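Local coordinates for protein nitrite oxidoreductase subunit A (Kuenenia stuttgartiensis, PDB 7B04) that is a subunit of the molybdopterin oxidoreductase family that holds an iron/sulfur cluster, a molybdenum atom and two MD1 molecules, at residues E90-Q96 / R108-M114. Sequence-based numbering, arbitrary orientation.
Sequences EQNYDHQ and RNWNPRM
His95 and Asn111 are at the heart of a buried loop-to-loop contact, in which the turn leaving strand 85-91 packs on the irregular segment that leads into helix 116-119. The histidine illustrates how one imidazole can pin two loops together. Its CG lies anti to the carbonyl carbon (chi1 -64°), which carries the ring across to the other segment. There ND1 donates to Asn111 OD1 (2.7 Å), in both the ring plane and the amide's carbonyl plane. The far nitrogen, NE2, accepts a more bent bond from Arg113 NE (2.9 Å, 136° at the hydrogen), tilted from the ring plane. The two bonds probably fix the ring's rotation and are consistent with a proton on ND1 and NE2 acting as acceptor. Arg113 NH2 also forms a salt bridge with Glu316 OE2.

Nearer Arg108, the Gln96 amide stacks on the Arg108 guanidinium, the planes 18° apart, while Gln96 NE2 donates a hydrogen bond to Tyr93 O (2.8 Å), from above the carbonyl plane. Farther along, Pro112, which follows a cis peptide bond, sets CB against Gln91 CG (3.5 Å) and Tyr93 CZ (3.7 Å); the tyrosine hydroxyl hydrogen-bonds Ser260 O of the neighbouring subunit B. The Gln91 amide packs beside Met114 CB while its OE1 hydrogen-bonds Tyr119 OH, and Met114 itself touches the cluster. The arrangement thus belongs to the iron/sulfur cluster site of a molybdopterin oxidoreductase, beside the interface with subunit B.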
ATOM      1  N   GLU B  90       1.547   6.155  14.974  1.00 30.25           N
ATOM      2  CA  GLU B  90       2.914   5.609  14.896  1.00 32.44           C
ATOM      3  C   GLU B  90       2.907   4.197  15.433  1.00 34.09           C
ATOM      4  O   GLU B  90       1.966   3.819  16.091  1.00 36.69           O
ATOM      5  CB  GLU B  90       3.908   6.420  15.707  1.00 34.20           C
ATOM      6  CG  GLU B  90       5.342   6.076  15.376  1.00 37.12           C
ATOM      7  CD  GLU B  90       6.406   7.027  15.847  1.00 29.26           C
ATOM      8  OE1 GLU B  90       7.455   6.564  16.193  1.00 28.22           O
ATOM      9  OE2 GLU B  90       6.171   8.209  15.848  1.00 29.70           O
ATOM     10  N   GLN B  91       3.920   3.432  15.093  1.00 28.69           N
ATOM     11  CA  GLN B  91       4.009   2.091  15.646  1.00 27.71           C
ATOM     12  C   GLN B  91       4.177   2.159  17.156  1.00 32.75           C
ATOM     13  O   GLN B  91       4.702   3.132  17.705  1.00 39.03           O
ATOM     14  CB  GLN B  91       5.183   1.323  15.043  1.00 32.15           C
ATOM     15  CG  GLN B  91       5.026   0.965  13.583  1.00 38.21           C
ATOM     16  CD  GLN B  91       5.497   2.069  12.665  1.00 38.15           C
ATOM     17  OE1 GLN B  91       5.858   3.155  13.118  1.00 34.93           O
ATOM     18  NE2 GLN B  91       5.518   1.791  11.368  1.00 39.29           N
ATOM     19  N   ASN B  92       3.706   1.119  17.833  1.00 32.39           N
ATOM     20  CA  ASN B  92       3.785   1.099  19.283  1.00 30.50           C
ATOM     21  C   ASN B  92       5.153   0.659  19.784  1.00 27.34           C
ATOM     22  O   ASN B  92       5.527   1.018  20.905  1.00 27.23           O
ATOM     23  CB  ASN B  92       2.706   0.179  19.856  1.00 29.05           C
ATOM     24  CG  ASN B  92       2.239   0.616  21.229  1.00 31.71           C
ATOM     25  OD1 ASN B  92       2.602   1.690  21.707  1.00 33.08           O
ATOM     26  ND2 ASN B  92       1.429  -0.217  21.871  1.00 32.42           N
ATOM     27  N   TYR B  93       5.911  -0.080  18.973  1.00 31.10           N
ATOM     28  CA  TYR B  93       7.189  -0.659  19.386  1.00 33.16           C
ATOM     29  C   TYR B  93       7.005  -1.430  20.694  1.00 34.22           C
ATOM     30  O   TYR B  93       7.603  -1.131  21.729  1.00 33.69           O
ATOM     31  CB  TYR B  93       8.270   0.421  19.508  1.00 30.85           C
ATOM     32  CG  TYR B  93       8.843   0.861  18.176  1.00 30.11           C
ATOM     33  CD1 TYR B  93       9.968   0.245  17.641  1.00 28.37           C
ATOM     34  CD2 TYR B  93       8.257   1.893  17.451  1.00 30.38           C
ATOM     35  CE1 TYR B  93      10.494   0.643  16.424  1.00 25.84           C
ATOM     36  CE2 TYR B  93       8.776   2.297  16.233  1.00 27.19           C
ATOM     37  CZ  TYR B  93       9.893   1.669  15.726  1.00 27.77           C
ATOM     38  OH  TYR B  93      10.415   2.065  14.516  1.00 37.41           O
ATOM     39  N   ASP B  94       6.127  -2.434  20.620  1.00 35.50           N
ATOM     40  CA  ASP B  94       5.632  -3.135  21.795  1.00 36.15           C
ATOM     41  C   ASP B  94       5.800  -4.648  21.765  1.00 34.50           C
ATOM     42  O   ASP B  94       5.401  -5.311  22.728  1.00 34.77           O
ATOM     43  CB  ASP B  94       4.142  -2.828  21.972  1.00 37.45           C
ATOM     44  CG  ASP B  94       3.346  -3.127  20.713  1.00 36.96           C
ATOM     45  OD1 ASP B  94       3.971  -3.395  19.663  1.00 35.38           O
ATOM     46  OD2 ASP B  94       2.100  -3.093  20.768  1.00 37.39           O
ATOM     47  N   HIS B  95       6.374  -5.213  20.704  1.00 33.34           N
ATOM     48  CA  HIS B  95       6.367  -6.664  20.554  1.00 33.67           C
ATOM     49  C   HIS B  95       7.213  -7.357  21.614  1.00 36.48           C
ATOM     50  O   HIS B  95       6.904  -8.491  21.999  1.00 36.11           O
ATOM     51  CB  HIS B  95       6.824  -7.040  19.151  1.00 29.02           C
ATOM     52  CG  HIS B  95       5.901  -6.550  18.080  1.00 29.67           C
ATOM     53  ND1 HIS B  95       6.059  -5.328  17.464  1.00 27.38           N
ATOM     54  CD2 HIS B  95       4.795  -7.108  17.532  1.00 32.29           C
ATOM     55  CE1 HIS B  95       5.098  -5.158  16.576  1.00 28.08           C
ATOM     56  NE2 HIS B  95       4.315  -6.222  16.599  1.00 28.49           N
ATOM     57  N   GLN B  96       8.289  -6.711  22.071  1.00 38.05           N
ATOM     58  CA  GLN B  96       9.065  -7.240  23.189  1.00 37.75           C
ATOM     59  C   GLN B  96       8.182  -7.591  24.380  1.00 36.47           C
ATOM     60  O   GLN B  96       8.473  -8.543  25.114  1.00 41.44           O
ATOM     61  CB  GLN B  96      10.136  -6.231  23.607  1.00 40.67           C
ATOM     62  CG  GLN B  96       9.600  -4.905  24.125  1.00 37.95           C
ATOM     63  CD  GLN B  96       9.378  -3.890  23.020  1.00 33.64           C
ATOM     64  OE1 GLN B  96       9.307  -4.239  21.840  1.00 38.36           O
ATOM     65  NE2 GLN B  96       9.267  -2.624  23.399  1.00 33.26           N
ATOM     66  N   ARG B 108      11.852  -8.345  20.238  1.00 37.54           N
ATOM     67  CA  ARG B 108      11.828  -7.050  19.570  1.00 33.90           C
ATOM     68  C   ARG B 108      12.012  -7.174  18.066  1.00 36.29           C
ATOM     69  O   ARG B 108      11.858  -6.173  17.357  1.00 37.80           O
ATOM     70  CB  ARG B 108      12.920  -6.118  20.110  1.00 37.79           C
ATOM     71  CG  ARG B 108      12.838  -5.794  21.584  1.00 51.86           C
ATOM     72  CD  ARG B 108      13.857  -4.729  21.972  1.00 47.18           C
ATOM     73  NE  ARG B 108      13.356  -3.368  21.795  1.00 34.95           N
ATOM     74  CZ  ARG B 108      12.943  -2.593  22.792  1.00 39.09           C
ATOM     75  NH1 ARG B 108      12.969  -3.045  24.038  1.00 45.24           N
ATOM     76  NH2 ARG B 108      12.505  -1.366  22.546  1.00 37.91           N
ATOM     77  N   ASN B 109      12.308  -8.374  17.560  1.00 34.57           N
ATOM     78  CA  ASN B 109      12.524  -8.561  16.132  1.00 37.41           C
ATOM     79  C   ASN B 109      11.233  -8.475  15.335  1.00 36.80           C
ATOM     80  O   ASN B 109      11.281  -8.476  14.101  1.00 33.46           O
ATOM     81  CB  ASN B 109      13.194  -9.906  15.865  1.00 38.75           C
ATOM     82  CG  ASN B 109      14.610  -9.981  16.404  1.00 35.06           C
ATOM     83  OD1 ASN B 109      15.291  -8.965  16.540  1.00 39.50           O
ATOM     84  ND2 ASN B 109      15.059 -11.189  16.715  1.00 39.99           N
ATOM     85  N   TRP B 110      10.110  -8.318  16.014  1.00 36.50           N
ATOM     86  CA  TRP B 110       8.790  -8.268  15.343  1.00 35.79           C
ATOM     87  C   TRP B 110       8.457  -6.827  14.960  1.00 35.96           C
ATOM     88  O   TRP B 110       7.562  -6.626  14.186  1.00 31.74           O
ATOM     89  CB  TRP B 110       7.741  -8.822  16.308  1.00 32.62           C
ATOM     90  CG  TRP B 110       7.466 -10.292  16.256  1.00 41.60           C
ATOM     91  CD1 TRP B 110       7.996 -11.241  17.062  1.00 45.94           C
ATOM     92  CD2 TRP B 110       6.530 -10.983  15.415  1.00 46.37           C
ATOM     93  NE1 TRP B 110       7.488 -12.469  16.764  1.00 40.07           N
ATOM     94  CE2 TRP B 110       6.590 -12.341  15.754  1.00 37.62           C
ATOM     95  CE3 TRP B 110       5.659 -10.592  14.400  1.00 42.37           C
ATOM     96  CZ2 TRP B 110       5.827 -13.304  15.115  1.00 38.80           C
ATOM     97  CZ3 TRP B 110       4.922 -11.546  13.752  1.00 38.79           C
ATOM     98  CH2 TRP B 110       5.001 -12.882  14.111  1.00 42.00           C
ATOM     99  N   ASN B 111       9.230  -5.879  15.469  1.00 35.31           N
ATOM    100  CA  ASN B 111       9.042  -4.416  15.320  1.00 31.91           C
ATOM    101  C   ASN B 111       9.387  -3.963  13.905  1.00 34.13           C
ATOM    102  O   ASN B 111      10.113  -4.671  13.244  1.00 35.22           O
ATOM    103  CB  ASN B 111       9.938  -3.674  16.310  1.00 30.69           C
ATOM    104  CG  ASN B 111       9.440  -3.674  17.732  1.00 29.66           C
ATOM    105  OD1 ASN B 111       8.413  -4.227  18.032  1.00 34.11           O
ATOM    106  ND2 ASN B 111      10.165  -3.058  18.627  1.00 29.49           N
ATOM    107  N   PRO B 112       9.016  -2.746  13.455  1.00 35.65           N
ATOM    108  CA  PRO B 112       7.836  -1.994  13.886  1.00 33.59           C
ATOM    109  C   PRO B 112       6.500  -2.558  13.392  1.00 31.89           C
ATOM    110  O   PRO B 112       5.546  -2.476  14.061  1.00 29.36           O
ATOM    111  CB  PRO B 112       8.142  -0.595  13.377  1.00 30.17           C
ATOM    112  CG  PRO B 112       8.873  -0.838  12.123  1.00 29.49           C
ATOM    113  CD  PRO B 112       9.710  -2.047  12.407  1.00 32.01           C
ATOM    114  N   ARG B 113       6.504  -3.050  12.168  1.00 37.62           N
ATOM    115  CA  ARG B 113       5.359  -3.761  11.568  1.00 39.84           C
ATOM    116  C   ARG B 113       4.077  -2.932  11.414  1.00 41.02           C
ATOM    117  O   ARG B 113       3.187  -3.083  12.205  1.00 47.60           O
ATOM    118  CB  ARG B 113       5.283  -5.121  12.261  1.00 38.32           C
ATOM    119  CG  ARG B 113       3.908  -5.720  12.427  1.00 32.00           C
ATOM    120  CD  ARG B 113       4.176  -6.887  13.300  1.00 26.22           C
ATOM    121  NE  ARG B 113       3.010  -6.924  14.110  1.00 30.07           N
ATOM    122  CZ  ARG B 113       1.947  -7.567  13.749  1.00 33.42           C
ATOM    123  NH1 ARG B 113       0.888  -7.585  14.527  1.00 38.70           N
ATOM    124  NH2 ARG B 113       1.967  -8.221  12.614  1.00 42.98           N
ATOM    125  N   MET B 114       4.024  -2.056  10.421  1.00 35.03           N
ATOM    126  CA  MET B 114       2.813  -1.315  10.101  1.00 31.51           C
ATOM    127  C   MET B 114       2.811  -1.092   8.591  1.00 31.46           C
ATOM    128  O   MET B 114       3.824  -1.299   7.921  1.00 34.59           O
ATOM    129  CB  MET B 114       2.770   0.014  10.869  1.00 39.15           C
ATOM    130  CG  MET B 114       1.409   0.442  11.333  1.00 40.79           C
ATOM    131  SD  MET B 114       1.414   1.731  12.594  1.00 31.47           S
ATOM    132  CE  MET B 114       0.081   2.767  11.976  1.00 33.87           C
TER